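Local coordinates for protein arginine--tRNA ligase (Campylobacter jejuni, PDB 3FNR) that catalyses the ATP-dependent attachment of L-arginine to tRNA(Arg), releasing AMP and diphosphate, as a monomeric class I aminoacyl-tRNA synthetase, at residues D21-E26 and N382-L387; E30-E35 and L66-N71; Q14-P19 and F432-L437; V337-Y342 and L406-H411. The protein carries 1 engineered substitution. All coordinates share one frame; numbering follows the deposited sequence.

Interaction 1: D21-E26 and N382-L387. With SO4 (sulfate ion), chain B.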
loop_
_atom_site.group_PDB
_atom_site.type_symbol
_atom_site.label_atom_id
_atom_site.label_comp_id
_atom_site.label_asym_id
_atom_site.label_seq_id
_atom_site.Cartn_x
_atom_site.Cartn_y
_atom_site.Cartn_z
ATOM N N ASP A 21 -9.983 -18.364 -11.122
ATOM C CA ASP A 21 -10.746 -17.334 -11.818
ATOM C C ASP A 21 -11.963 -16.826 -11.037
ATOM O O ASP A 21 -12.677 -15.939 -11.512
ATOM C CB ASP A 21 -11.169 -17.840 -13.197
ATOM C CG ASP A 21 -9.980 -18.161 -14.094
ATOM O OD1 ASP A 21 -10.192 -18.826 -15.133
ATOM O OD2 ASP A 21 -8.836 -17.756 -13.764
ATOM N N PHE A 22 -12.186 -17.394 -9.848
ATOM C CA PHE A 22 -13.309 -17.034 -8.977
ATOM C C PHE A 22 -13.225 -15.564 -8.584
ATOM O O PHE A 22 -12.206 -15.121 -8.030
ATOM C CB PHE A 22 -13.320 -17.927 -7.730
ATOM C CG PHE A 22 -14.369 -17.560 -6.697
ATOM C CD1 PHE A 22 -15.727 -17.573 -7.014
ATOM C CD2 PHE A 22 -13.991 -17.242 -5.394
ATOM C CE1 PHE A 22 -16.690 -17.254 -6.060
ATOM C CE2 PHE A 22 -14.944 -16.929 -4.427
ATOM C CZ PHE A 22 -16.299 -16.934 -4.761
ATOM N N THR A 23 -14.305 -14.845 -8.901
ATOM C CA THR A 23 -14.508 -13.398 -8.681
ATOM C C THR A 23 -13.685 -12.446 -9.565
ATOM O O THR A 23 -13.836 -11.222 -9.466
ATOM C CB THR A 23 -14.428 -12.971 -7.187
ATOM O OG1 THR A 23 -13.086 -13.113 -6.705
ATOM C CG2 THR A 23 -15.380 -13.796 -6.327
ATOM N N LYS A 24 -12.832 -13.002 -10.424
ATOM C CA LYS A 24 -12.087 -12.210 -11.400
ATOM C C LYS A 24 -13.029 -11.557 -12.405
ATOM O O LYS A 24 -13.984 -12.182 -12.877
ATOM C CB LYS A 24 -11.044 -13.067 -12.131
ATOM C CG LYS A 24 -9.770 -13.282 -11.319
ATOM C CD LYS A 24 -8.627 -13.807 -12.138
ATOM C CE LYS A 24 -7.366 -13.886 -11.286
ATOM N NZ LYS A 24 -6.391 -14.856 -11.849
ATOM N N GLY A 25 -12.773 -10.291 -12.708
ATOM C CA GLY A 25 -13.569 -9.569 -13.696
ATOM C C GLY A 25 -12.975 -9.685 -15.088
ATOM O O GLY A 25 -11.779 -9.959 -15.242
ATOM N N GLU A 26 -13.820 -9.479 -16.099
ATOM C CA GLU A 26 -13.391 -9.372 -17.491
ATOM C C GLU A 26 -12.592 -8.080 -17.680
ATOM O O GLU A 26 -12.696 -7.150 -16.862
ATOM C CB GLU A 26 -14.605 -9.350 -18.427
ATOM C CG GLU A 26 -15.540 -10.554 -18.327
ATOM C CD GLU A 26 -16.907 -10.293 -18.964
ATOM O OE1 GLU A 26 -16.957 -9.870 -20.144
ATOM O OE2 GLU A 26 -17.936 -10.516 -18.284
ATOM N N ASN A 382 -21.054 -14.183 -2.561
ATOM C CA ASN A 382 -21.217 -12.730 -2.554
ATOM C C ASN A 382 -19.898 -11.938 -2.618
ATOM O O ASN A 382 -19.932 -10.712 -2.695
ATOM C CB ASN A 382 -21.991 -12.310 -1.301
ATOM C CG ASN A 382 -22.501 -10.868 -1.365
ATOM O OD1 ASN A 382 -22.326 -10.092 -0.417
ATOM N ND2 ASN A 382 -23.122 -10.505 -2.479
ATOM N N LEU A 383 -18.753 -12.629 -2.570
ATOM C CA LEU A 383 -17.435 -11.975 -2.627
ATOM C C LEU A 383 -17.283 -11.074 -3.855
ATOM O O LEU A 383 -16.825 -9.947 -3.725
ATOM C CB LEU A 383 -16.291 -13.001 -2.562
ATOM C CG LEU A 383 -14.842 -12.486 -2.609
ATOM C CD1 LEU A 383 -14.538 -11.502 -1.496
ATOM C CD2 LEU A 383 -13.851 -13.629 -2.580
ATOM N N LYS A 384 -17.709 -11.564 -5.020
ATOM C CA LYS A 384 -17.666 -10.807 -6.280
ATOM C C LYS A 384 -18.283 -9.417 -6.158
ATOM O O LYS A 384 -17.649 -8.427 -6.518
ATOM C CB LYS A 384 -18.383 -11.589 -7.382
ATOM C CG LYS A 384 -18.025 -11.150 -8.804
ATOM C CD LYS A 384 -19.103 -11.577 -9.793
ATOM C CE LYS A 384 -18.529 -11.908 -11.169
ATOM N NZ LYS A 384 -17.550 -10.912 -11.707
ATOM N N ALA A 385 -19.509 -9.359 -5.631
ATOM C CA ALA A 385 -20.218 -8.101 -5.397
ATOM C C ALA A 385 -19.442 -7.189 -4.453
ATOM O O ALA A 385 -19.298 -6.004 -4.717
ATOM C CB ALA A 385 -21.617 -8.377 -4.828
ATOM N N VAL A 386 -18.949 -7.759 -3.357
ATOM C CA VAL A 386 -18.189 -7.010 -2.361
ATOM C C VAL A 386 -16.942 -6.371 -2.977
ATOM O O VAL A 386 -16.717 -5.178 -2.783
ATOM C CB VAL A 386 -17.813 -7.898 -1.150
ATOM C CG1 VAL A 386 -16.916 -7.138 -0.179
ATOM C CG2 VAL A 386 -19.088 -8.372 -0.431
ATOM N N LEU A 387 -16.170 -7.156 -3.740
ATOM C CA LEU A 387 -14.908 -6.680 -4.327
ATOM C C LEU A 387 -15.118 -5.532 -5.314
ATOM O O LEU A 387 -14.400 -4.536 -5.277
ATOM C CB LEU A 387 -14.158 -7.822 -5.021
ATOM C CG LEU A 387 -13.679 -8.952 -4.115
ATOM C CD1 LEU A 387 -12.980 -10.026 -4.939
ATOM C CD2 LEU A 387 -12.802 -8.457 -2.953
HETATM S S SO4 B . -17.417 -8.502 -14.830
HETATM O O1 SO4 B . -18.501 -8.184 -15.763
HETATM O O2 SO4 B . -16.178 -8.605 -15.584
HETATM O O3 SO4 B . -17.315 -7.430 -13.843
HETATM O O4 SO4 B . -17.667 -9.765 -14.147
HETATM O O HOH W 1 -15.581 -9.338 -10.797
#
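Thr-23 and Lys-384 bring the two backbones together, their CA atoms 4.7 Å apart, where a type II beta turn from Asp-21 to Lys-24 meets helix 383-393. Thr-23 takes the third place of that turn with positive phi (71°), and its side chain lies against the helix. Thr-23 CG2 sits 3.5 Å from the backbone N of Lys-384 and also touches CB of Leu-383. The same methyl covers the centre of the Phe-22 ring, whose CE2 reaches CD2 of Leu-383 at 3.9 Å. Thr-23 OG1 stands between backbone N and carbonyl carbon (chi1 68°), 2.6 Å from Phe-22 O, to which it donates; it is also hydrogen-bonded to His-65, and Leu-387 CD1 packs against it. Lys-384 carries NZ back to the loop. A water bridges Lys-384 NZ and Thr-23 O, and Lys-384 NZ lies 2.7 Å from O4 of a sulfate ion, probably from the crystallisation liquor. Glu-26 N donates to sulfate O2 at 156°, and Lys-28 NZ is also hydrogen-bonded to it, so the anion bridges loop and helix in this crystal. The contact is an interface between the class I catalytic domain and the helical DALR anticodon-binding domain, built from a beta turn docked on a helix.

Interaction 2: E30-E35 and L66-N71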
loop_
_atom_site.group_PDB
_atom_site.type_symbol
_atom_site.label_atom_id
_atom_site.label_comp_id
_atom_site.label_asym_id
_atom_site.label_seq_id
_atom_site.Cartn_x
_atom_site.Cartn_y
_atom_site.Cartn_z
ATOM N N GLU A 30 -11.445 1.286 -18.352
ATOM C CA GLU A 30 -10.793 2.342 -17.591
ATOM C C GLU A 30 -9.442 1.879 -17.048
ATOM O O GLU A 30 -9.346 0.810 -16.453
ATOM C CB GLU A 30 -11.693 2.793 -16.447
ATOM C CG GLU A 30 -11.289 4.132 -15.846
ATOM C CD GLU A 30 -12.279 4.645 -14.809
ATOM O OE1 GLU A 30 -11.979 5.687 -14.186
ATOM O OE2 GLU A 30 -13.348 4.014 -14.616
ATOM N N SER A 31 -8.405 2.688 -17.269
ATOM C CA SER A 31 -7.042 2.381 -16.827
ATOM C C SER A 31 -6.574 3.394 -15.804
ATOM O O SER A 31 -7.041 4.530 -15.798
ATOM C CB SER A 31 -6.087 2.410 -18.008
ATOM O OG SER A 31 -6.098 3.694 -18.616
ATOM N N PHE A 32 -5.637 2.994 -14.944
ATOM C CA PHE A 32 -5.193 3.865 -13.859
ATOM C C PHE A 32 -3.684 3.889 -13.695
ATOM O O PHE A 32 -2.999 2.888 -13.931
ATOM C CB PHE A 32 -5.801 3.429 -12.522
ATOM C CG PHE A 32 -7.303 3.374 -12.507
ATOM C CD1 PHE A 32 -8.036 4.450 -12.027
ATOM C CD2 PHE A 32 -7.983 2.249 -12.960
ATOM C CE1 PHE A 32 -9.429 4.416 -12.009
ATOM C CE2 PHE A 32 -9.369 2.203 -12.952
ATOM C CZ PHE A 32 -10.096 3.287 -12.463
ATOM N N LEU A 33 -3.172 5.036 -13.264
ATOM C CA LEU A 33 -1.802 5.136 -12.791
ATOM C C LEU A 33 -1.778 5.582 -11.337
ATOM O O LEU A 33 -2.115 6.727 -11.022
ATOM C CB LEU A 33 -0.969 6.106 -13.651
ATOM C CG LEU A 33 0.486 6.361 -13.199
ATOM C CD1 LEU A 33 1.315 5.078 -13.225
ATOM C CD2 LEU A 33 1.151 7.440 -14.049
ATOM N N LEU A 34 -1.344 4.685 -10.454
ATOM C CA LEU A 34 -1.223 5.004 -9.032
ATOM C C LEU A 34 0.213 5.331 -8.652
ATOM O O LEU A 34 1.121 4.518 -8.842
ATOM C CB LEU A 34 -1.699 3.816 -8.183
ATOM C CG LEU A 34 -2.253 3.873 -6.750
ATOM C CD1 LEU A 34 -1.834 2.606 -6.007
ATOM C CD2 LEU A 34 -1.884 5.105 -5.940
ATOM N N GLU A 35 0.414 6.507 -8.078
ATOM C CA GLU A 35 1.704 6.830 -7.508
ATOM C C GLU A 35 1.522 6.916 -6.017
ATOM O O GLU A 35 0.712 7.710 -5.533
ATOM C CB GLU A 35 2.250 8.155 -8.036
ATOM C CG GLU A 35 3.600 8.538 -7.412
ATOM C CD GLU A 35 3.604 9.952 -6.846
ATOM O OE1 GLU A 35 2.927 10.834 -7.423
ATOM O OE2 GLU A 35 4.276 10.185 -5.813
ATOM N N LEU A 66 -9.967 -7.435 -10.749
ATOM C CA LEU A 66 -11.217 -7.048 -11.372
ATOM C C LEU A 66 -11.091 -6.739 -12.866
ATOM O O LEU A 66 -12.089 -6.435 -13.522
ATOM C CB LEU A 66 -11.842 -5.878 -10.606
ATOM C CG LEU A 66 -12.174 -6.160 -9.129
ATOM C CD1 LEU A 66 -12.617 -4.891 -8.464
ATOM C CD2 LEU A 66 -13.241 -7.253 -8.963
ATOM N N GLY A 67 -9.876 -6.829 -13.400
ATOM C CA GLY A 67 -9.652 -6.686 -14.832
ATOM C C GLY A 67 -9.280 -5.289 -15.281
ATOM O O GLY A 67 -9.288 -4.999 -16.481
ATOM N N TYR A 68 -8.968 -4.414 -14.325
ATOM C CA TYR A 68 -8.528 -3.066 -14.656
ATOM C C TYR A 68 -7.034 -3.074 -14.975
ATOM O O TYR A 68 -6.266 -3.804 -14.340
ATOM C CB TYR A 68 -8.832 -2.090 -13.513
ATOM C CG TYR A 68 -10.309 -1.898 -13.254
ATOM C CD1 TYR A 68 -10.979 -2.692 -12.326
ATOM C CD2 TYR A 68 -11.038 -0.918 -13.931
ATOM C CE1 TYR A 68 -12.342 -2.527 -12.086
ATOM C CE2 TYR A 68 -12.408 -0.739 -13.693
ATOM C CZ TYR A 68 -13.049 -1.554 -12.769
ATOM O OH TYR A 68 -14.393 -1.408 -12.520
ATOM N N LYS A 69 -6.639 -2.293 -15.984
ATOM C CA LYS A 69 -5.226 -1.999 -16.238
ATOM C C LYS A 69 -4.810 -0.999 -15.181
ATOM O O LYS A 69 -5.391 0.075 -15.079
ATOM C CB LYS A 69 -5.030 -1.401 -17.635
ATOM C CG LYS A 69 -5.253 -2.387 -18.787
ATOM C CD LYS A 69 -4.950 -1.759 -20.162
ATOM C CE LYS A 69 -6.107 -0.890 -20.694
ATOM N NZ LYS A 69 -7.388 -1.644 -20.892
ATOM N N PHE A 70 -3.820 -1.352 -14.370
ATOM C CA PHE A 70 -3.513 -0.555 -13.194
ATOM C C PHE A 70 -2.012 -0.589 -12.948
ATOM O O PHE A 70 -1.455 -1.622 -12.559
ATOM C CB PHE A 70 -4.284 -1.114 -11.986
ATOM C CG PHE A 70 -4.466 -0.135 -10.837
ATOM C CD1 PHE A 70 -5.658 0.563 -10.683
ATOM C CD2 PHE A 70 -3.474 0.034 -9.884
ATOM C CE1 PHE A 70 -5.846 1.434 -9.610
ATOM C CE2 PHE A 70 -3.651 0.899 -8.812
ATOM C CZ PHE A 70 -4.833 1.608 -8.675
ATOM N N ASN A 71 -1.370 0.547 -13.194
ATOM C CA ASN A 71 0.063 0.705 -12.998
ATOM C C ASN A 71 0.423 1.403 -11.708
ATOM O O ASN A 71 -0.328 2.245 -11.210
ATOM C CB ASN A 71 0.674 1.468 -14.165
ATOM C CG ASN A 71 1.128 0.556 -15.270
ATOM O OD1 ASN A 71 0.329 0.123 -16.102
ATOM N ND2 ASN A 71 2.424 0.246 -15.283
HETATM O O HOH W 2 -8.456 -1.030 -17.750
#
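Phe-32 overlaps Phe-70 obliquely: its CB lies 3.4 Å from Phe-70 CD1, and the ring planes make 39° with centroids 5.5 Å apart. Phe-32 CG is anti to the carbonyl carbon (chi1 -57°). Its side chain lies beside that of Tyr-68, pointing the same way. Tyr-68 CD2 meets the edge of the Phe-32 ring at CE2, 3.7 Å away, completing an aromatic cluster. Phe-70 CE2 and CZ, away from the CD1 and CE1 that meet Phe-32, touch Leu-34, whose CB is 3.6 Å from Phe-70 CE2; Leu-59, Thr-60 and Ala-63 of helix 50-65 also pack on Phe-70. The backbones are parallel strands 18° apart in direction. Phe-32 N donates to Lys-69 O, Asn-71 N to Phe-32 O (2.9 Å), and Leu-34 N to Asn-71 O at 2.7 Å. Ser-31 and Lys-69 meet through their CB atoms, while Ser-31 OG bonds to Gly-236 N. Gly-67, in a Schellman motif with positive phi, ends the connecting helix. Strand 31-35, helix 50-65 and strand 69-76 thus form a beta-alpha-beta crossover, the repeating element of the Rossmann-like catalytic fold of class I synthetases.

Interaction 3: Q14-P19 and F432-L437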
loop_
_atom_site.group_PDB
_atom_site.type_symbol
_atom_site.label_atom_id
_atom_site.label_comp_id
_atom_site.label_asym_id
_atom_site.label_seq_id
_atom_site.Cartn_x
_atom_site.Cartn_y
_atom_site.Cartn_z
ATOM N N GLN A 14 -19.265 -23.472 -10.908
ATOM C CA GLN A 14 -18.429 -22.616 -11.757
ATOM C C GLN A 14 -17.208 -22.090 -11.015
ATOM O O GLN A 14 -16.104 -22.055 -11.565
ATOM C CB GLN A 14 -19.245 -21.456 -12.316
ATOM C CG GLN A 14 -20.261 -21.893 -13.370
ATOM C CD GLN A 14 -21.385 -20.894 -13.566
ATOM O OE1 GLN A 14 -22.498 -21.266 -13.953
ATOM N NE2 GLN A 14 -21.106 -19.617 -13.295
ATOM N N ALA A 15 -17.426 -21.692 -9.764
ATOM C CA ALA A 15 -16.374 -21.220 -8.885
ATOM C C ALA A 15 -15.347 -22.308 -8.604
ATOM O O ALA A 15 -14.146 -22.058 -8.646
ATOM C CB ALA A 15 -16.980 -20.730 -7.582
ATOM N N LEU A 16 -15.825 -23.519 -8.327
ATOM C CA LEU A 16 -14.944 -24.613 -7.920
ATOM C C LEU A 16 -14.234 -25.322 -9.084
ATOM O O LEU A 16 -13.188 -25.943 -8.881
ATOM C CB LEU A 16 -15.702 -25.623 -7.052
ATOM C CG LEU A 16 -16.264 -25.121 -5.718
ATOM C CD1 LEU A 16 -17.304 -26.107 -5.202
ATOM C CD2 LEU A 16 -15.162 -24.890 -4.689
ATOM N N THR A 17 -14.806 -25.240 -10.285
ATOM C CA THR A 17 -14.198 -25.832 -11.483
ATOM C C THR A 17 -12.980 -25.010 -11.924
ATOM O O THR A 17 -11.979 -25.565 -12.382
ATOM C CB THR A 17 -15.228 -25.969 -12.635
ATOM O OG1 THR A 17 -16.363 -26.710 -12.169
ATOM C CG2 THR A 17 -14.638 -26.693 -13.853
ATOM N N ASN A 18 -13.061 -23.691 -11.762
ATOM C CA ASN A 18 -11.935 -22.802 -12.070
ATOM C C ASN A 18 -11.616 -21.904 -10.878
ATOM O O ASN A 18 -11.923 -20.711 -10.915
ATOM C CB ASN A 18 -12.247 -21.927 -13.291
ATOM C CG ASN A 18 -12.903 -22.702 -14.418
ATOM O OD1 ASN A 18 -12.225 -23.343 -15.222
ATOM N ND2 ASN A 18 -14.232 -22.634 -14.489
ATOM N N PRO A 19 -10.985 -22.466 -9.824
ATOM C CA PRO A 19 -10.830 -21.720 -8.573
ATOM C C PRO A 19 -9.996 -20.442 -8.700
ATOM O O PRO A 19 -10.297 -19.457 -8.032
ATOM C CB PRO A 19 -10.165 -22.726 -7.631
ATOM C CG PRO A 19 -9.544 -23.739 -8.508
ATOM C CD PRO A 19 -10.373 -23.806 -9.743
ATOM N N PHE A 432 -18.187 -26.032 2.479
ATOM C CA PHE A 432 -16.959 -25.623 3.161
ATOM C C PHE A 432 -15.859 -25.274 2.168
ATOM O O PHE A 432 -15.120 -24.312 2.381
ATOM C CB PHE A 432 -16.478 -26.715 4.123
ATOM C CG PHE A 432 -17.278 -26.813 5.405
ATOM C CD1 PHE A 432 -16.754 -27.493 6.494
ATOM C CD2 PHE A 432 -18.538 -26.226 5.529
ATOM C CE1 PHE A 432 -17.469 -27.604 7.674
ATOM C CE2 PHE A 432 -19.270 -26.336 6.708
ATOM C CZ PHE A 432 -18.733 -27.023 7.781
ATOM N N SER A 433 -15.780 -26.033 1.072
ATOM C CA SER A 433 -14.745 -25.828 0.056
ATOM C C SER A 433 -14.902 -24.471 -0.600
ATOM O O SER A 433 -13.917 -23.839 -0.983
ATOM C CB SER A 433 -14.772 -26.927 -1.004
ATOM O OG SER A 433 -15.862 -26.755 -1.886
ATOM N N LEU A 434 -16.147 -24.017 -0.695
ATOM C CA LEU A 434 -16.436 -22.707 -1.240
ATOM C C LEU A 434 -16.113 -21.568 -0.262
ATOM O O LEU A 434 -15.638 -20.513 -0.679
ATOM C CB LEU A 434 -17.889 -22.658 -1.683
ATOM C CG LEU A 434 -18.293 -21.509 -2.594
ATOM C CD1 LEU A 434 -17.578 -21.574 -3.942
ATOM C CD2 LEU A 434 -19.765 -21.616 -2.767
ATOM N N VAL A 435 -16.372 -21.786 1.026
ATOM C CA VAL A 435 -15.987 -20.839 2.087
ATOM C C VAL A 435 -14.460 -20.683 2.147
ATOM O O VAL A 435 -13.944 -19.569 2.205
ATOM C CB VAL A 435 -16.551 -21.264 3.470
ATOM C CG1 VAL A 435 -16.123 -20.300 4.575
ATOM C CG2 VAL A 435 -18.085 -21.358 3.419
ATOM N N ALA A 436 -13.748 -21.806 2.102
ATOM C CA ALA A 436 -12.292 -21.796 2.062
ATOM C C ALA A 436 -11.770 -20.994 0.866
ATOM O O ALA A 436 -10.776 -20.278 0.986
ATOM C CB ALA A 436 -11.749 -23.220 2.032
ATOM N N LEU A 437 -12.467 -21.097 -0.265
ATOM C CA LEU A 437 -12.066 -20.425 -1.495
ATOM C C LEU A 437 -12.240 -18.910 -1.416
ATOM O O LEU A 437 -11.365 -18.172 -1.866
ATOM C CB LEU A 437 -12.814 -21.005 -2.701
ATOM C CG LEU A 437 -12.552 -20.403 -4.091
ATOM C CD1 LEU A 437 -11.084 -20.530 -4.514
ATOM C CD2 LEU A 437 -13.477 -21.003 -5.125
#
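Leu-437 and Leu-16 bury the most surface here, 69 and 68 Å², and they engage different parts of the opposing segment. Leu-437 has CG anti to its backbone N (chi1 179°) and spreads its two methyls over the end of helix 5-17: CD2 rests 3.7 Å from the carbonyl O of Ala-15, whereas CD1 touches Pro-19 at both O and CB, the latter at 3.9 Å. Leu-16 reaches across with its branched end. Its CD2 comes within 3.4 Å of Ser-433 OG, a methyl-to-oxygen van der Waals approach; the hydroxyl itself is hydrogen-bonded to Lys-430 O within its own helix. Leu-434 crosses Leu-16 at about a right angle; Leu-434 CD1 touches both Leu-16 CD2 and Ala-15 CB, and is 3.8 Å from Ala-15 CB. Leu-377, Ala-380 and Leu-381 of helix 371-381 pack on Leu-434, and Phe-22 touches both Ala-15 and Leu-437. The evidence is of apolar helix-to-helix packing, by which the N-terminal helix 5-17 joins helix 425-445 of the all-helical DALR anticodon-binding domain.

Interaction 4: V337-Y342 and L406-H411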
loop_
_atom_site.group_PDB
_atom_site.type_symbol
_atom_site.label_atom_id
_atom_site.label_comp_id
_atom_site.label_asym_id
_atom_site.label_seq_id
_atom_site.Cartn_x
_atom_site.Cartn_y
_atom_site.Cartn_z
ATOM N N VAL A 337 -7.104 -11.919 12.189
ATOM C CA VAL A 337 -6.230 -12.714 11.317
ATOM C C VAL A 337 -6.206 -14.189 11.732
ATOM O O VAL A 337 -6.315 -15.076 10.874
ATOM C CB VAL A 337 -4.776 -12.177 11.269
ATOM C CG1 VAL A 337 -4.019 -12.761 10.063
ATOM C CG2 VAL A 337 -4.761 -10.654 11.244
ATOM N N TYR A 338 -6.070 -14.437 13.038
ATOM C CA TYR A 338 -6.107 -15.795 13.586
ATOM C C TYR A 338 -7.435 -16.430 13.245
ATOM O O TYR A 338 -7.484 -17.526 12.702
ATOM C CB TYR A 338 -5.931 -15.804 15.121
ATOM C CG TYR A 338 -6.261 -17.155 15.755
ATOM C CD1 TYR A 338 -7.547 -17.431 16.252
ATOM C CD2 TYR A 338 -5.296 -18.158 15.847
ATOM C CE1 TYR A 338 -7.859 -18.674 16.804
ATOM C CE2 TYR A 338 -5.594 -19.405 16.407
ATOM C CZ TYR A 338 -6.877 -19.650 16.886
ATOM O OH TYR A 338 -7.186 -20.874 17.441
ATOM N N TYR A 339 -8.498 -15.706 13.574
ATOM C CA TYR A 339 -9.859 -16.183 13.514
ATOM C C TYR A 339 -10.272 -16.540 12.087
ATOM O O TYR A 339 -10.883 -17.593 11.861
ATOM C CB TYR A 339 -10.781 -15.123 14.116
ATOM C CG TYR A 339 -12.155 -15.625 14.520
ATOM C CD1 TYR A 339 -13.303 -15.043 13.990
ATOM C CD2 TYR A 339 -12.304 -16.676 15.432
ATOM C CE1 TYR A 339 -14.571 -15.490 14.350
ATOM C CE2 TYR A 339 -13.571 -17.131 15.805
ATOM C CZ TYR A 339 -14.699 -16.529 15.257
ATOM O OH TYR A 339 -15.963 -16.950 15.603
ATOM N N ILE A 340 -9.894 -15.688 11.131
ATOM C CA ILE A 340 -10.186 -15.929 9.724
ATOM C C ILE A 340 -9.366 -17.115 9.218
ATOM O O ILE A 340 -9.920 -18.020 8.596
ATOM C CB ILE A 340 -9.986 -14.662 8.844
ATOM C CG1 ILE A 340 -10.974 -13.562 9.259
ATOM C CG2 ILE A 340 -10.190 -14.998 7.379
ATOM C CD1 ILE A 340 -10.554 -12.149 8.886
ATOM N N ASN A 341 -8.066 -17.129 9.521
ATOM C CA ASN A 341 -7.198 -18.271 9.185
ATOM C C ASN A 341 -7.679 -19.574 9.816
ATOM O O ASN A 341 -7.596 -20.641 9.194
ATOM C CB ASN A 341 -5.736 -18.021 9.608
ATOM C CG ASN A 341 -4.866 -17.471 8.480
ATOM O OD1 ASN A 341 -5.061 -17.787 7.305
ATOM N ND2 ASN A 341 -3.871 -16.666 8.845
ATOM N N TYR A 342 -8.175 -19.483 11.047
ATOM C CA TYR A 342 -8.702 -20.642 11.767
ATOM C C TYR A 342 -9.890 -21.268 11.031
ATOM O O TYR A 342 -9.980 -22.487 10.953
ATOM C CB TYR A 342 -9.069 -20.291 13.216
ATOM C CG TYR A 342 -9.361 -21.506 14.077
ATOM C CD1 TYR A 342 -8.584 -22.663 13.972
ATOM C CD2 TYR A 342 -10.409 -21.497 15.000
ATOM C CE1 TYR A 342 -8.855 -23.781 14.745
ATOM C CE2 TYR A 342 -10.687 -22.613 15.782
ATOM C CZ TYR A 342 -9.901 -23.750 15.649
ATOM O OH TYR A 342 -10.158 -24.860 16.419
ATOM N N LEU A 406 -17.724 -13.540 7.490
ATOM C CA LEU A 406 -17.727 -14.877 6.896
ATOM C C LEU A 406 -17.083 -15.914 7.816
ATOM O O LEU A 406 -17.561 -17.053 7.900
ATOM C CB LEU A 406 -17.015 -14.858 5.548
ATOM C CG LEU A 406 -16.878 -16.151 4.733
ATOM C CD1 LEU A 406 -18.231 -16.709 4.325
ATOM C CD2 LEU A 406 -16.048 -15.883 3.508
ATOM N N ALA A 407 -16.005 -15.526 8.500
ATOM C CA ALA A 407 -15.334 -16.429 9.442
ATOM C C ALA A 407 -16.232 -16.704 10.647
ATOM O O ALA A 407 -16.344 -17.849 11.078
ATOM C CB ALA A 407 -14.012 -15.864 9.898
ATOM N N ALA A 408 -16.871 -15.652 11.163
ATOM C CA ALA A 408 -17.781 -15.761 12.298
ATOM C C ALA A 408 -18.918 -16.733 11.981
ATOM O O ALA A 408 -19.171 -17.662 12.744
ATOM C CB ALA A 408 -18.346 -14.393 12.663
ATOM N N ASN A 409 -19.574 -16.512 10.842
ATOM C CA ASN A 409 -20.677 -17.342 10.394
ATOM C C ASN A 409 -20.270 -18.772 10.091
ATOM O O ASN A 409 -21.005 -19.691 10.440
ATOM C CB ASN A 409 -21.365 -16.709 9.196
ATOM C CG ASN A 409 -22.040 -15.416 9.549
ATOM O OD1 ASN A 409 -22.549 -15.253 10.654
ATOM N ND2 ASN A 409 -22.034 -14.475 8.621
ATOM N N PHE A 410 -19.103 -18.967 9.471
ATOM C CA PHE A 410 -18.584 -20.321 9.274
ATOM C C PHE A 410 -18.389 -21.047 10.596
ATOM O O PHE A 410 -18.894 -22.152 10.770
ATOM C CB PHE A 410 -17.257 -20.366 8.513
ATOM C CG PHE A 410 -16.581 -21.711 8.604
ATOM C CD1 PHE A 410 -17.055 -22.782 7.862
ATOM C CD2 PHE A 410 -15.504 -21.918 9.468
ATOM C CE1 PHE A 410 -16.466 -24.039 7.964
ATOM C CE2 PHE A 410 -14.906 -23.167 9.578
ATOM C CZ PHE A 410 -15.388 -24.229 8.832
ATOM N N HIS A 411 -17.628 -20.432 11.501
ATOM C CA HIS A 411 -17.299 -21.030 12.782
ATOM C C HIS A 411 -18.557 -21.473 13.502
ATOM O O HIS A 411 -18.638 -22.612 13.948
ATOM C CB HIS A 411 -16.491 -20.061 13.656
ATOM C CG HIS A 411 -15.036 -19.983 13.293
ATOM N ND1 HIS A 411 -14.212 -21.087 13.284
ATOM C CD2 HIS A 411 -14.255 -18.931 12.945
ATOM C CE1 HIS A 411 -12.989 -20.721 12.942
ATOM N NE2 HIS A 411 -12.987 -19.418 12.728
#
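In the helical bundle of the anticodon-binding domain, helices 336-353 and 398-416 cross at 51° with local axes 8.9 Å apart, and His-411 meets Tyr-339 and Tyr-342 of the first helix. Its NE2 donates to the backbone O of Tyr-339 at 2.9 Å; the bond is nearly straight (170°) and lies in the imidazole plane. The other ring nitrogen, ND1, is hydrogen-bonded to Arg-346, so both nitrogens are held and the ring's rotation is fixed. His-411 CD2 sits over one face of the Tyr-339 ring toward its rim, 3.4 Å from Tyr-339 CZ, with the two planes inclined by 34°. His-411 CE1 approaches Tyr-342 CD2 at 3.4 Å, but those rings are slid apart and barely overlap. Beside this aromatic cluster of the DALR domain, Ala-407 CB packs on Ile-340, 3.8 Å from its CA, and Ala-408 CA lies 3.8 Å from Tyr-339 CE1. Ile-439 and Phe-443 of helix 425-445 also pack on Ile-340.

How the interactions relate
Interactions 1 and 3 are neighbouring parts of one interface, with centres about 12 Å apart: Phe-22 CD1 lies 3.4 Å from Ala-15 CB, and its CD2 lies 3.7 Å from Leu-437 CG. Interaction 1 also touches interaction 2, where Leu-387 O meets Leu-66 CD1 at 3.7 Å, linking helix 383-393 to Leu-66, just after crossover helix 50-65 in the catalytic domain. Interaction 3 continues inward to interaction 4 through Phe-432 CE1 and Phe-410 CE1, 3.7 Å apart in an edge-to-face pair. Interactions 2 and 4 lie farthest apart, about 31 Å between centres. The 'HIGH' region, residues 39-49, follows strand 31-35 of interaction 2, within the crossover connection.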